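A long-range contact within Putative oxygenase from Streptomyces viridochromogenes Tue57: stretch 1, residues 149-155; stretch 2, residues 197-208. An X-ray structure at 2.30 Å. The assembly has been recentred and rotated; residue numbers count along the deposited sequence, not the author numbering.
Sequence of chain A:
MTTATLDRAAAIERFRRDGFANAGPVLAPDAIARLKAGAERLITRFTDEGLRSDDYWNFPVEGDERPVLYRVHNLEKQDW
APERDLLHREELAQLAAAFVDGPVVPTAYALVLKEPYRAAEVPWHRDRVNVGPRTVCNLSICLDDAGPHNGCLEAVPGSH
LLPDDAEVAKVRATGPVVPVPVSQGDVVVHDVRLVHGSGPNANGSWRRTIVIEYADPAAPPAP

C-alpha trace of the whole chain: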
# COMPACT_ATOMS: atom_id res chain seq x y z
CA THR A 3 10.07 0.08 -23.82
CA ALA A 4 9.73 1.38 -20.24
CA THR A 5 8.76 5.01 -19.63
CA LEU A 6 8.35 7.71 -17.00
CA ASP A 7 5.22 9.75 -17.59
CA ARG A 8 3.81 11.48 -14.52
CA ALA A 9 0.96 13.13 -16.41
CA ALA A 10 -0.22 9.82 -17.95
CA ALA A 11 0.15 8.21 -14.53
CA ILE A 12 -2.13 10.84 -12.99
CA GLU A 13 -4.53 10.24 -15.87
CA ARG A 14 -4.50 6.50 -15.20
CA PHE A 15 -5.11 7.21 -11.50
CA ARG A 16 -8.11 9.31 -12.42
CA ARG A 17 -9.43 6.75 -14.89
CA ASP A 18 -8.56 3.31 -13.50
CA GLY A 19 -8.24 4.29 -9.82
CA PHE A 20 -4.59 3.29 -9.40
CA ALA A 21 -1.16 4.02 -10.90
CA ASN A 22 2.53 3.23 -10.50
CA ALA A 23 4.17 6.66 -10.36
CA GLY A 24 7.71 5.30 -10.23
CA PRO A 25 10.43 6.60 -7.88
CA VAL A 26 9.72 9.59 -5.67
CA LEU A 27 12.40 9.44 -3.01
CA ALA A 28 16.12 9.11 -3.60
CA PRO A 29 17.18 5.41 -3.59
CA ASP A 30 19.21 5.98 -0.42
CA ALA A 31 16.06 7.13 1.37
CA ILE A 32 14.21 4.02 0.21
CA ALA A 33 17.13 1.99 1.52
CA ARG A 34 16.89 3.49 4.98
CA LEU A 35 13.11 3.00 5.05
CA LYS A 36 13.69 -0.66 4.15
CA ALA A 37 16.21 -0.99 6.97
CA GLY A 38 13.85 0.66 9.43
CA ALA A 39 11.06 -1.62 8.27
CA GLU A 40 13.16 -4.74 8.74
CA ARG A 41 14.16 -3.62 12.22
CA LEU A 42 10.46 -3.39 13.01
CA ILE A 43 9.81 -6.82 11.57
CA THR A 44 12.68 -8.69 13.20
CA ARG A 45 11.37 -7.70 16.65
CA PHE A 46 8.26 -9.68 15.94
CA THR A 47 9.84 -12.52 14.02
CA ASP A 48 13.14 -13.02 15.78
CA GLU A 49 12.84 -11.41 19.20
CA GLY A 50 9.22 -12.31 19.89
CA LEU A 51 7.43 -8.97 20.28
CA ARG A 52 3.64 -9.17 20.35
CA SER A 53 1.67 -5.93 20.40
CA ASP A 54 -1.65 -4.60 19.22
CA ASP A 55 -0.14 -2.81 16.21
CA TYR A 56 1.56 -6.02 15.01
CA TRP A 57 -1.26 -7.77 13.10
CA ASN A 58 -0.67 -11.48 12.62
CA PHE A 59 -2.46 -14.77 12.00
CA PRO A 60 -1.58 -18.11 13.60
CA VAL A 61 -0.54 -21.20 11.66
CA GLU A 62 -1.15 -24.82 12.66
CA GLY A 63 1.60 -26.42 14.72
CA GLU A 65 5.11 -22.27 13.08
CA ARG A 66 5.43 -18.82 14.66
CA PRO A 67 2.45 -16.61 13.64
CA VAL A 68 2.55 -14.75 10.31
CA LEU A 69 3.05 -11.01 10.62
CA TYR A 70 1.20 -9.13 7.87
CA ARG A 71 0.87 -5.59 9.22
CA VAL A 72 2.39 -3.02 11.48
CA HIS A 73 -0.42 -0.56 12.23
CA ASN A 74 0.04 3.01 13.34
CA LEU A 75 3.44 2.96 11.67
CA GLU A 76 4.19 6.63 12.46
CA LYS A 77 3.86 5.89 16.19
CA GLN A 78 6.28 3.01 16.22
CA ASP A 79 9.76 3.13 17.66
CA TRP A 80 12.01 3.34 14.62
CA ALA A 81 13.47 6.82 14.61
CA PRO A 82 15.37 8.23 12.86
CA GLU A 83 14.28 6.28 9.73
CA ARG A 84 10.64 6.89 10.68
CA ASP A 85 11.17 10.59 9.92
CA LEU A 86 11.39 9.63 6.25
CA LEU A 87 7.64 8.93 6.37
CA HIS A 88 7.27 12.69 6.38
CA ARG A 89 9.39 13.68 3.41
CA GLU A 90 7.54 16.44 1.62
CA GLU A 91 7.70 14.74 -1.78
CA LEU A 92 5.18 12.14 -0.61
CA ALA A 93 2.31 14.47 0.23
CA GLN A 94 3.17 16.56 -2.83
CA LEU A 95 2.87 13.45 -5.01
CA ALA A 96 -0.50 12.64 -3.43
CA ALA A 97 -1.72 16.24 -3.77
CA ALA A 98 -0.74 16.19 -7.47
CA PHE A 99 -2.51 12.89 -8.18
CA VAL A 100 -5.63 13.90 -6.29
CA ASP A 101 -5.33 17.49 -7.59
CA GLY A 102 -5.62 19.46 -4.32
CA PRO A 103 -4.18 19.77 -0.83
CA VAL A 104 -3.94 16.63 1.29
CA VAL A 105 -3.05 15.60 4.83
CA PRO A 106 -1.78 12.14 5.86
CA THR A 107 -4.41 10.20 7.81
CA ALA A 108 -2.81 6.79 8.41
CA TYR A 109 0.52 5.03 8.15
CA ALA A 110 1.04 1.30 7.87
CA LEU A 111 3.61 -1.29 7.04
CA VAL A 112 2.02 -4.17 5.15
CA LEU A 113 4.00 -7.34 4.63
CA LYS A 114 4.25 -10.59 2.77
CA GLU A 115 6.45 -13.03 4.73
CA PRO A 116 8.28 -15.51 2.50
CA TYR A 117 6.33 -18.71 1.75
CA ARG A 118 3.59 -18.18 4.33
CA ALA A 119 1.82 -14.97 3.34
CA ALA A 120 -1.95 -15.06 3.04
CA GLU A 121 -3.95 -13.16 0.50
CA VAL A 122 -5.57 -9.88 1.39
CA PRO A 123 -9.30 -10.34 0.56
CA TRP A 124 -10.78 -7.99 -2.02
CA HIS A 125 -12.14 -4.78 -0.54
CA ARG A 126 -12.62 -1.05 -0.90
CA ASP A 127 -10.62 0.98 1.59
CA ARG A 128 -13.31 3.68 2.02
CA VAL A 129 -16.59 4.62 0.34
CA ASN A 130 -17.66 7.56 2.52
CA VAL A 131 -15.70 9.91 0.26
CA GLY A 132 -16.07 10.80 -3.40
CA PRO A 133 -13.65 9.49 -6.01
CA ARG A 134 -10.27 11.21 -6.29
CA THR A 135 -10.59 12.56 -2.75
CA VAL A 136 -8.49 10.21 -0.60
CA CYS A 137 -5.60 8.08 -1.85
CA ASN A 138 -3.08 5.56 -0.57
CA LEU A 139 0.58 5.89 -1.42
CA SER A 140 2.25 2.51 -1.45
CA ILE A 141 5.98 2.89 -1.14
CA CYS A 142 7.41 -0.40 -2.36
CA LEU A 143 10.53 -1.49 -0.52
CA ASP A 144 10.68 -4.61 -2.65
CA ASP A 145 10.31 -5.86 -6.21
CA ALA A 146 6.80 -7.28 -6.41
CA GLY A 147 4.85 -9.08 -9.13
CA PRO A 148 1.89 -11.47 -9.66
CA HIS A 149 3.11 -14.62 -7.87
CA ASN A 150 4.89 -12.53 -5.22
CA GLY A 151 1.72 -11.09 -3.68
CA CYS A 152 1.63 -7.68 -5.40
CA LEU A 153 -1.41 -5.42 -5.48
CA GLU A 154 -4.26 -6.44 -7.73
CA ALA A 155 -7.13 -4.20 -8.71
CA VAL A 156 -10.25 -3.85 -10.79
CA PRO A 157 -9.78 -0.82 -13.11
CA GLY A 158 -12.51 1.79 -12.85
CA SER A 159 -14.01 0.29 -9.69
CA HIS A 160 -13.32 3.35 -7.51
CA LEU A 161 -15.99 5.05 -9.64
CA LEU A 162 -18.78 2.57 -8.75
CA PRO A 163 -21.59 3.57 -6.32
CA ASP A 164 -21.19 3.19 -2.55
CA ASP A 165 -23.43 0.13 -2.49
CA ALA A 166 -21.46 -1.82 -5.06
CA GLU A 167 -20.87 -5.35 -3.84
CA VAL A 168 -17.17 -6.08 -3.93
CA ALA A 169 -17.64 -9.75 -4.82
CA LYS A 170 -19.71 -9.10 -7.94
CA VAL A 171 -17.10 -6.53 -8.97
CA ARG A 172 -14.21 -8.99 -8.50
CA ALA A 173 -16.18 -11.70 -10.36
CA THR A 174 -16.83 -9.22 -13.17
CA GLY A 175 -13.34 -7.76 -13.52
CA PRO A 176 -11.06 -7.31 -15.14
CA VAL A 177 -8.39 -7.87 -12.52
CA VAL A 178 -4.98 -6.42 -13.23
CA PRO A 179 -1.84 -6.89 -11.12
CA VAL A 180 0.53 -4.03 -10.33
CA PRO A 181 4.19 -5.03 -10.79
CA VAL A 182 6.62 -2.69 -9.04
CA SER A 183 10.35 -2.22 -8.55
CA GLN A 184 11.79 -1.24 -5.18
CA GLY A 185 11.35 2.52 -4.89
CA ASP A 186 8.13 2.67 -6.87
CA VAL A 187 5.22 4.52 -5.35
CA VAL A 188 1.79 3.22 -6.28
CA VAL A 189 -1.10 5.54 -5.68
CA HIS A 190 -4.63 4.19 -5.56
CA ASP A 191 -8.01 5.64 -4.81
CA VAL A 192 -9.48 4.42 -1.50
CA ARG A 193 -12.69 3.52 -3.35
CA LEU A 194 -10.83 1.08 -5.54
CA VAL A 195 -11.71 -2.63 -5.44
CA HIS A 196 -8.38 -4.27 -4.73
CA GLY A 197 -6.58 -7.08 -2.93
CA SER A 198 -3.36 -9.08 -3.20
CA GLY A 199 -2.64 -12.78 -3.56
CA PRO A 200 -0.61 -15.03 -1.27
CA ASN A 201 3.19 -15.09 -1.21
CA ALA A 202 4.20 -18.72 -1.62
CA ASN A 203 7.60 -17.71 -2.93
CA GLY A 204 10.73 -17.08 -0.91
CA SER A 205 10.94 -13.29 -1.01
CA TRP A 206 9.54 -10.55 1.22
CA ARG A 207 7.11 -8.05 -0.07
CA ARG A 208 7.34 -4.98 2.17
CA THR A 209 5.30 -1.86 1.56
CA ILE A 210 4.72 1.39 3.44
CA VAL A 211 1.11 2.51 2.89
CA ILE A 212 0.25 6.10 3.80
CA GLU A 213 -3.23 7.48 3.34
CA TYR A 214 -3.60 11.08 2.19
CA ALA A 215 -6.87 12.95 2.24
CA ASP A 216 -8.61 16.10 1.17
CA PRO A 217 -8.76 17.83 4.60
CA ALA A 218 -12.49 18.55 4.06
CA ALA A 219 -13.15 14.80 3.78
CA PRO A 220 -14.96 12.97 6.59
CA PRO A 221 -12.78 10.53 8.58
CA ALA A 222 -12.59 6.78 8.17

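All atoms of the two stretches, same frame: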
# COMPACT_ATOMS: atom_id res chain seq x y z
N HIS A 149 3.00 -13.48 -8.78
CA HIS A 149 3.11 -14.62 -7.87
C HIS A 149 3.98 -14.31 -6.65
O HIS A 149 4.50 -15.22 -6.00
N ASN A 150 4.10 -13.02 -6.35
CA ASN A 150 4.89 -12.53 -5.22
C ASN A 150 3.95 -11.96 -4.15
O ASN A 150 4.34 -11.77 -3.00
CB ASN A 150 5.88 -11.46 -5.71
CG ASN A 150 6.99 -11.17 -4.71
OD1 ASN A 150 6.95 -10.19 -3.96
ND2 ASN A 150 8.00 -12.04 -4.69
N GLY A 151 2.71 -11.68 -4.56
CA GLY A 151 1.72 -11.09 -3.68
C GLY A 151 1.47 -9.60 -3.89
O GLY A 151 0.95 -8.93 -3.01
N CYS A 152 1.83 -9.09 -5.07
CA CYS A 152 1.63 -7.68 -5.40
C CYS A 152 0.15 -7.28 -5.38
O CYS A 152 -0.74 -8.12 -5.30
CB CYS A 152 2.22 -7.35 -6.78
SG CYS A 152 1.25 -7.98 -8.18
N LEU A 153 -0.08 -5.98 -5.45
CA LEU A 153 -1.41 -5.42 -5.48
C LEU A 153 -2.16 -5.86 -6.74
O LEU A 153 -1.60 -5.89 -7.84
CB LEU A 153 -1.33 -3.88 -5.43
CG LEU A 153 -2.60 -3.04 -5.30
CD1 LEU A 153 -3.13 -3.13 -3.89
CD2 LEU A 153 -2.31 -1.60 -5.67
N GLU A 154 -3.43 -6.20 -6.58
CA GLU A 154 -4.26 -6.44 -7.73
C GLU A 154 -5.46 -5.52 -7.64
O GLU A 154 -5.85 -5.13 -6.56
CB GLU A 154 -4.68 -7.90 -7.80
CG GLU A 154 -3.47 -8.83 -7.79
CD GLU A 154 -3.84 -10.29 -8.02
OE1 GLU A 154 -4.92 -10.55 -8.59
OE2 GLU A 154 -3.05 -11.16 -7.61
N ALA A 155 -6.03 -5.15 -8.77
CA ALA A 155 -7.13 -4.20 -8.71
C ALA A 155 -8.11 -4.42 -9.84
O ALA A 155 -7.78 -5.06 -10.84
CB ALA A 155 -6.58 -2.76 -8.74
N GLY A 197 -7.04 -6.08 -3.88
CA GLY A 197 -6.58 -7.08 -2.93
C GLY A 197 -5.15 -7.44 -3.29
O GLY A 197 -4.49 -6.69 -4.01
N SER A 198 -4.67 -8.57 -2.80
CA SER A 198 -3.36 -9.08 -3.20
C SER A 198 -3.33 -10.57 -2.92
O SER A 198 -3.93 -11.03 -1.95
CB SER A 198 -2.23 -8.35 -2.47
OG SER A 198 -2.33 -8.50 -1.05
N GLY A 199 -2.66 -11.35 -3.76
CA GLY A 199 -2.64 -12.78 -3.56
C GLY A 199 -1.69 -13.21 -2.46
O GLY A 199 -1.06 -12.38 -1.82
N PRO A 200 -1.57 -14.52 -2.25
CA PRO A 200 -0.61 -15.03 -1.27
C PRO A 200 0.83 -14.95 -1.77
O PRO A 200 1.05 -14.88 -2.98
CB PRO A 200 -1.04 -16.50 -1.09
CG PRO A 200 -1.70 -16.85 -2.39
CD PRO A 200 -2.37 -15.59 -2.88
N ASN A 201 1.78 -14.97 -0.85
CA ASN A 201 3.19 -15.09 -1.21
C ASN A 201 3.72 -16.48 -0.86
O ASN A 201 4.15 -16.73 0.27
CB ASN A 201 4.03 -14.02 -0.51
CG ASN A 201 5.48 -14.07 -0.92
OD1 ASN A 201 5.80 -14.33 -2.08
ND2 ASN A 201 6.38 -13.84 0.03
N ALA A 202 3.66 -17.39 -1.82
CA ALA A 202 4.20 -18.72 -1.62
C ALA A 202 5.69 -18.74 -1.94
O ALA A 202 6.38 -19.70 -1.62
CB ALA A 202 3.46 -19.74 -2.48
N ASN A 203 6.19 -17.69 -2.56
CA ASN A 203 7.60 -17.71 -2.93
C ASN A 203 8.49 -17.11 -1.84
O ASN A 203 8.00 -16.56 -0.87
CB ASN A 203 7.79 -17.03 -4.28
CG ASN A 203 7.54 -18.00 -5.45
OD1 ASN A 203 8.08 -19.12 -5.47
ND2 ASN A 203 6.69 -17.59 -6.39
N GLY A 204 9.80 -17.28 -2.00
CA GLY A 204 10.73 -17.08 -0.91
C GLY A 204 11.13 -15.66 -0.56
O GLY A 204 11.95 -15.45 0.34
N SER A 205 10.55 -14.68 -1.24
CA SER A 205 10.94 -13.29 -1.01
C SER A 205 9.95 -12.54 -0.12
O SER A 205 8.78 -12.90 -0.04
CB SER A 205 11.11 -12.56 -2.35
OG SER A 205 9.88 -12.45 -3.05
N TRP A 206 10.43 -11.49 0.55
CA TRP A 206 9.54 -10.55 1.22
C TRP A 206 8.85 -9.66 0.22
O TRP A 206 9.40 -9.35 -0.84
CB TRP A 206 10.30 -9.68 2.22
CG TRP A 206 10.90 -10.45 3.32
CD1 TRP A 206 12.09 -11.10 3.31
CD2 TRP A 206 10.32 -10.68 4.61
NE1 TRP A 206 12.30 -11.73 4.51
CE2 TRP A 206 11.22 -11.49 5.33
CE3 TRP A 206 9.13 -10.29 5.22
CZ2 TRP A 206 10.97 -11.92 6.62
CZ3 TRP A 206 8.88 -10.71 6.51
CH2 TRP A 206 9.80 -11.51 7.20
N ARG A 207 7.63 -9.25 0.53
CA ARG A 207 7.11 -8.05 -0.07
C ARG A 207 6.80 -7.08 1.08
O ARG A 207 5.94 -7.35 1.92
CB ARG A 207 5.87 -8.30 -0.93
CG ARG A 207 5.39 -7.00 -1.61
CD ARG A 207 3.99 -7.08 -2.19
NE ARG A 207 3.53 -5.75 -2.60
CZ ARG A 207 2.32 -5.25 -2.31
NH1 ARG A 207 1.45 -5.97 -1.61
NH2 ARG A 207 1.99 -4.02 -2.72
N ARG A 208 7.53 -5.97 1.13
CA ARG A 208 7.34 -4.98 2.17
C ARG A 208 6.92 -3.67 1.55
O ARG A 208 7.54 -3.20 0.60
CB ARG A 208 8.62 -4.79 2.98
CG ARG A 208 9.29 -6.07 3.44
CD ARG A 208 10.53 -5.72 4.22
NE ARG A 208 11.55 -6.76 4.28
CZ ARG A 208 12.39 -7.04 3.29
NH1 ARG A 208 12.31 -6.38 2.15
NH2 ARG A 208 13.31 -7.99 3.45
O HOH W 1 3.08 -16.73 -4.60

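The two stretches meet through a short antiparallel pairing at one end and a set of side-chain contacts at the other, together burying 593 Å². The backbone register is fixed by E154 and G197, whose peptides bond reciprocally: E154 N donates to G197 O at 2.8 Å and is nearly straight, and G197 N donates to E154 O at 3.1 Å. Towards G151 the chains stay close, with G151 CA 3.6 Å from G199 O in a CA-H...O contact. Here G151 has phi/psi of 103/20, at which a CB would jam against the carbonyl oxygen of N150 and would also lie 3.4 Å from G199 O; the turn therefore calls for glycine.

N150 sets out away from stretch 2, but its t chi1 rotamer brings the amide back, so that ND2 donates to S205 OG over a short 2.5 Å. S205, in the p rotamer, points its CB toward stretch 1 to receive it. N201 serves its own loop instead: in the t rotamer, its ND2 donates to S205 O at 2.6 Å, while its OD1 accepts a weak bond from N203 N at 3.4 Å. That OD1 also lies 3.1 Å from N150 O, a contact between two acceptors that brings no bond. N203, chi1 m, reaches across with ND2 to donate to H149 O at 3.3 Å. The same carbonyl accepts from a water, which also donates to P200 O and accepts from A202 N, so the H149 backbone is tied to the loop although its side chain is not modelled.

R207 points its CB toward stretch 1 and is extended, t at chi1 through chi3, which carries its guanidinium to the C152 and L153 backbone. C152 CA and L153 N lie over one face of its guanidinium, with NE 3.9 Å from C152 CA. Packed against this backbone, NE is buried without a polar partner.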